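Local coordinates for major pilin backbone protein T-antigen, T13 (Streptococcus pyogenes, PDB 6BBT), which forms the backbone of the pili of this bacterium and is the T-antigen of Lancefield serotyping, at residues Y188-D199 and Q219-I230. Numbering follows the deposited sequence. Where two conformers were deposited one is given.
Sequences YEKGQVVKIIQD and QSIMLAKLPIGI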
loop_
_atom_site.group_PDB
_atom_site.type_symbol
_atom_site.label_atom_id
_atom_site.label_comp_id
_atom_site.label_asym_id
_atom_site.label_seq_id
_atom_site.Cartn_x
_atom_site.Cartn_y
_atom_site.Cartn_z
ATOM N N TYR A 188 6.170 -4.448 5.685
ATOM C CA TYR A 188 6.985 -3.507 6.457
ATOM C C TYR A 188 8.050 -4.286 7.210
ATOM O O TYR A 188 7.759 -4.955 8.183
ATOM C CB TYR A 188 6.085 -2.694 7.421
ATOM C CG TYR A 188 4.949 -2.034 6.687
ATOM C CD1 TYR A 188 5.157 -0.879 5.957
ATOM C CD2 TYR A 188 3.678 -2.599 6.680
ATOM C CE1 TYR A 188 4.122 -0.270 5.265
ATOM C CE2 TYR A 188 2.637 -2.004 6.000
ATOM C CZ TYR A 188 2.870 -0.856 5.276
ATOM O OH TYR A 188 1.834 -0.287 4.597
ATOM N N GLU A 189 9.286 -4.145 6.759
ATOM C CA GLU A 189 10.370 -5.028 7.111
ATOM C C GLU A 189 11.173 -4.540 8.306
ATOM O O GLU A 189 11.200 -3.340 8.645
ATOM C CB GLU A 189 11.303 -5.180 5.917
ATOM C CG GLU A 189 10.584 -5.685 4.665
ATOM C CD GLU A 189 11.531 -6.325 3.673
ATOM O OE1 GLU A 189 12.499 -5.652 3.254
ATOM O OE2 GLU A 189 11.306 -7.505 3.321
ATOM N N LYS A 190 11.848 -5.501 8.915
ATOM C CA LYS A 190 12.784 -5.264 10.012
ATOM C C LYS A 190 13.802 -4.201 9.663
ATOM O O LYS A 190 14.316 -4.150 8.545
ATOM C CB LYS A 190 13.538 -6.567 10.323
ATOM C CG LYS A 190 14.489 -6.515 11.505
ATOM C CD LYS A 190 15.108 -7.897 11.740
ATOM C CE LYS A 190 16.274 -7.830 12.731
ATOM N NZ LYS A 190 15.930 -7.286 14.083
ATOM N N GLY A 191 14.102 -3.350 10.629
ATOM C CA GLY A 191 15.079 -2.312 10.413
ATOM C C GLY A 191 14.543 -1.025 9.801
ATOM O O GLY A 191 15.291 -0.058 9.704
ATOM N N GLN A 192 13.271 -0.986 9.387
ATOM C CA GLN A 192 12.653 0.282 8.965
ATOM C C GLN A 192 12.150 1.014 10.194
ATOM O O GLN A 192 11.965 0.402 11.256
ATOM C CB GLN A 192 11.543 0.011 7.961
ATOM C CG GLN A 192 12.080 -0.655 6.707
ATOM C CD GLN A 192 12.987 0.262 5.920
ATOM O OE1 GLN A 192 12.671 1.406 5.705
ATOM N NE2 GLN A 192 14.111 -0.240 5.484
ATOM N N VAL A 193 11.931 2.322 10.072
ATOM C CA VAL A 193 11.615 3.145 11.238
ATOM C C VAL A 193 10.183 3.686 11.163
ATOM O O VAL A 193 9.662 3.953 10.081
ATOM C CB VAL A 193 12.623 4.298 11.488
ATOM C CG1 VAL A 193 14.001 3.755 11.816
ATOM C CG2 VAL A 193 12.758 5.244 10.323
ATOM N N VAL A 194 9.556 3.746 12.327
ATOM C CA VAL A 194 8.236 4.301 12.517
ATOM C C VAL A 194 8.399 5.395 13.584
ATOM O O VAL A 194 9.092 5.215 14.598
ATOM C CB VAL A 194 7.240 3.207 13.006
ATOM C CG1 VAL A 194 5.859 3.785 13.317
ATOM C CG2 VAL A 194 7.091 2.100 11.946
ATOM N N LYS A 195 7.737 6.523 13.362
ATOM C CA LYS A 195 7.838 7.651 14.277
ATOM C C LYS A 195 7.033 7.433 15.560
ATOM O O LYS A 195 5.957 6.848 15.548
ATOM C CB LYS A 195 7.362 8.924 13.592
ATOM C CG LYS A 195 8.169 9.265 12.359
ATOM C CD LYS A 195 9.557 9.747 12.762
ATOM C CE LYS A 195 10.482 9.727 11.597
ATOM N NZ LYS A 195 11.747 10.382 12.021
ATOM N N ILE A 196 7.589 7.896 16.671
ATOM C CA ILE A 196 6.909 7.915 17.938
ATOM C C ILE A 196 7.080 9.325 18.531
ATOM O O ILE A 196 8.143 9.938 18.360
ATOM C CB ILE A 196 7.444 6.830 18.885
ATOM C CG1 ILE A 196 6.596 6.704 20.150
ATOM C CG2 ILE A 196 8.897 7.043 19.277
ATOM C CD1 ILE A 196 6.864 5.431 20.927
ATOM N N ILE A 197 6.052 9.811 19.225
ATOM C CA ILE A 197 6.141 11.082 19.949
ATOM C C ILE A 197 6.144 10.761 21.419
ATOM O O ILE A 197 5.208 10.157 21.935
ATOM C CB ILE A 197 5.014 12.060 19.586
ATOM C CG1 ILE A 197 5.069 12.335 18.082
ATOM C CG2 ILE A 197 5.155 13.352 20.426
ATOM C CD1 ILE A 197 3.850 13.020 17.516
ATOM N N GLN A 198 7.215 11.169 22.086
ATOM C CA GLN A 198 7.516 10.730 23.428
ATOM C C GLN A 198 8.079 11.922 24.199
ATOM O O GLN A 198 9.056 12.522 23.766
ATOM C CB GLN A 198 8.541 9.602 23.315
ATOM C CG GLN A 198 9.188 9.138 24.601
ATOM C CD GLN A 198 10.077 7.907 24.396
ATOM O OE1 GLN A 198 9.988 7.219 23.382
ATOM N NE2 GLN A 198 10.925 7.626 25.363
ATOM N N ASP A 199 7.431 12.262 25.309
ATOM C CA ASP A 199 7.704 13.487 26.067
ATOM C C ASP A 199 7.877 14.725 25.166
ATOM O O ASP A 199 8.829 15.488 25.312
ATOM C CB ASP A 199 8.931 13.287 26.957
ATOM C CG ASP A 199 9.094 14.416 27.993
ATOM O OD1 ASP A 199 8.076 14.850 28.583
ATOM O OD2 ASP A 199 10.234 14.887 28.184
ATOM N N GLN A 219 0.629 10.067 31.763
ATOM C CA GLN A 219 1.544 10.317 30.658
ATOM C C GLN A 219 1.194 9.353 29.527
ATOM O O GLN A 219 0.791 8.219 29.778
ATOM C CB GLN A 219 2.990 10.116 31.113
ATOM C CG GLN A 219 4.037 10.718 30.191
ATOM C CD GLN A 219 5.452 10.497 30.697
ATOM O OE1 GLN A 219 5.675 9.725 31.623
ATOM N NE2 GLN A 219 6.416 11.162 30.077
ATOM N N SER A 220 1.347 9.814 28.290
ATOM C CA SER A 220 1.096 8.992 27.106
ATOM C C SER A 220 2.237 9.082 26.098
ATOM O O SER A 220 3.068 9.983 26.140
ATOM C CB SER A 220 -0.203 9.413 26.423
ATOM O OG SER A 220 -0.146 10.765 26.019
ATOM N N ILE A 221 2.259 8.119 25.196
ATOM C CA ILE A 221 3.153 8.110 24.047
ATOM C C ILE A 221 2.237 7.854 22.834
ATOM O O ILE A 221 1.154 7.280 22.996
ATOM C CB ILE A 221 4.249 7.051 24.314
ATOM C CG1 ILE A 221 5.529 7.372 23.590
ATOM C CG2 ILE A 221 3.767 5.624 24.035
ATOM C CD1 ILE A 221 6.683 6.515 24.074
ATOM N N MET A 222 2.602 8.341 21.648
ATOM C CA MET A 222 1.785 8.080 20.449
ATOM C C MET A 222 2.635 7.825 19.218
ATOM O O MET A 222 3.620 8.519 18.971
ATOM C CB MET A 222 0.804 9.217 20.140
ATOM C CG MET A 222 -0.180 8.853 19.012
ATOM S SD MET A 222 -1.173 10.204 18.341
ATOM C CE MET A 222 -0.087 11.576 18.662
ATOM N N LEU A 223 2.235 6.815 18.453
ATOM C CA LEU A 223 2.805 6.539 17.151
ATOM C C LEU A 223 1.708 6.975 16.213
ATOM O O LEU A 223 0.679 6.304 16.132
ATOM C CB LEU A 223 3.143 5.049 16.991
ATOM C CG LEU A 223 4.147 4.509 18.017
ATOM C CD1 LEU A 223 3.411 3.823 19.159
ATOM C CD2 LEU A 223 5.160 3.542 17.415
ATOM N N ALA A 224 1.904 8.087 15.509
ATOM C CA ALA A 224 0.798 8.739 14.768
ATOM C C ALA A 224 0.667 8.322 13.301
ATOM O O ALA A 224 -0.360 8.612 12.675
ATOM C CB ALA A 224 0.935 10.253 14.850
ATOM N N LYS A 225 1.714 7.691 12.755
ATOM C CA LYS A 225 1.801 7.331 11.349
ATOM C C LYS A 225 2.246 5.863 11.265
ATOM O O LYS A 225 3.257 5.533 10.670
ATOM C CB LYS A 225 2.771 8.276 10.632
ATOM C CG LYS A 225 2.328 9.762 10.632
ATOM C CD LYS A 225 3.384 10.705 10.059
ATOM C CE LYS A 225 3.021 12.184 10.268
ATOM N NZ LYS A 225 4.037 13.142 9.686
ATOM N N LEU A 226 1.449 5.002 11.885
ATOM C CA LEU A 226 1.772 3.610 12.072
ATOM C C LEU A 226 1.296 2.789 10.856
ATOM O O LEU A 226 0.174 2.987 10.400
ATOM C CB LEU A 226 1.082 3.119 13.344
ATOM C CG LEU A 226 1.426 1.743 13.889
ATOM C CD1 LEU A 226 2.887 1.582 14.279
ATOM C CD2 LEU A 226 0.554 1.472 15.092
ATOM N N PRO A 227 2.142 1.875 10.335
ATOM C CA PRO A 227 1.708 1.040 9.229
ATOM C C PRO A 227 0.523 0.150 9.601
ATOM O O PRO A 227 0.422 -0.313 10.747
ATOM C CB PRO A 227 2.941 0.193 8.896
ATOM C CG PRO A 227 4.084 0.955 9.419
ATOM C CD PRO A 227 3.571 1.665 10.641
ATOM N N ILE A 228 -0.383 -0.021 8.639
ATOM C CA ILE A 228 -1.563 -0.864 8.798
ATOM C C ILE A 228 -1.192 -2.302 8.490
ATOM O O ILE A 228 -0.498 -2.577 7.517
ATOM C CB ILE A 228 -2.731 -0.372 7.924
ATOM C CG1 ILE A 228 -3.277 0.907 8.546
ATOM C CG2 ILE A 228 -3.842 -1.443 7.837
ATOM C CD1 ILE A 228 -4.252 1.660 7.691
ATOM N N GLY A 229 -1.632 -3.214 9.348
ATOM C CA GLY A 229 -1.404 -4.634 9.128
ATOM C C GLY A 229 -0.179 -5.208 9.809
ATOM O O GLY A 229 0.084 -6.396 9.661
ATOM N N ILE A 230 0.596 -4.404 10.543
ATOM C CA ILE A 230 1.696 -4.985 11.317
ATOM C C ILE A 230 1.175 -5.402 12.671
ATOM O O ILE A 230 0.131 -4.941 13.100
ATOM C CB ILE A 230 2.927 -4.064 11.456
ATOM C CG1 ILE A 230 2.615 -2.749 12.167
ATOM C CG2 ILE A 230 3.530 -3.821 10.081
ATOM C CD1 ILE A 230 3.886 -2.043 12.614
HETATM O O HOH W 1 0.364 1.608 6.173
HETATM O O HOH W 2 -0.528 -1.386 4.913
HETATM O O HOH W 3 6.025 6.620 10.885
HETATM O O HOH W 4 4.161 6.849 13.535
HETATM O O HOH W 5 4.271 9.608 15.906
HETATM O O HOH W 6 5.763 10.448 26.583
#
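I197 and M222 pair their backbones directly, and the antiparallel ladder between 193-198 and 220-223 rests on them: I197 N donates to M222 O at 2.8 Å, nearly straight, and M222 N returns a longer bond to I197 O. Direct bonding is confined to this pair, and past its close neighbours waters carry the contact, a worked example of how water can bridge backbone groups where paired strands diverge. Beyond Q198, one water joins D199 N to S220 O. In the other direction, where the chain turns a corner at A224 and K225, two waters span K195 and K225: one accepts from K195 N and donates to K225 O, while the other donates to K195 O and accepts from K225 N. At the far end Y188 OH takes part in two more water bridges, accepting from a water bound to I228 N and donating to one that bonds I228 O. These tether the phenol while P227 CB sits over the centre of its ring, a CH-pi contact 3.5 Å from the centroid and 5° off the normal. I230 CG2 approaches Y188 CD2 obliquely at 3.6 Å. V194 then packs beside the turned corner with both branches: CG1, anti to the backbone N (chi1 176°), meets L226 CD1 at 3.8 Å, and CG2 meets P227 CD tip to tip. Further along, I196 CD1 and I221 CD1 are pressed unusually close, at 3.3 Å, and the extended chain of Q198 runs beside I221, its OE1 bonded to Y211. V194, L223, L226 and I230 pack against strand 176-183 and contribute to the hydrophobic interior between the sheets. Strand 193-198 pairs along its other edge with 201-206, whereas strand 220-227 pairs with 148-166, so this partly water-mediated seam ties that hairpin to the rest of the sheet.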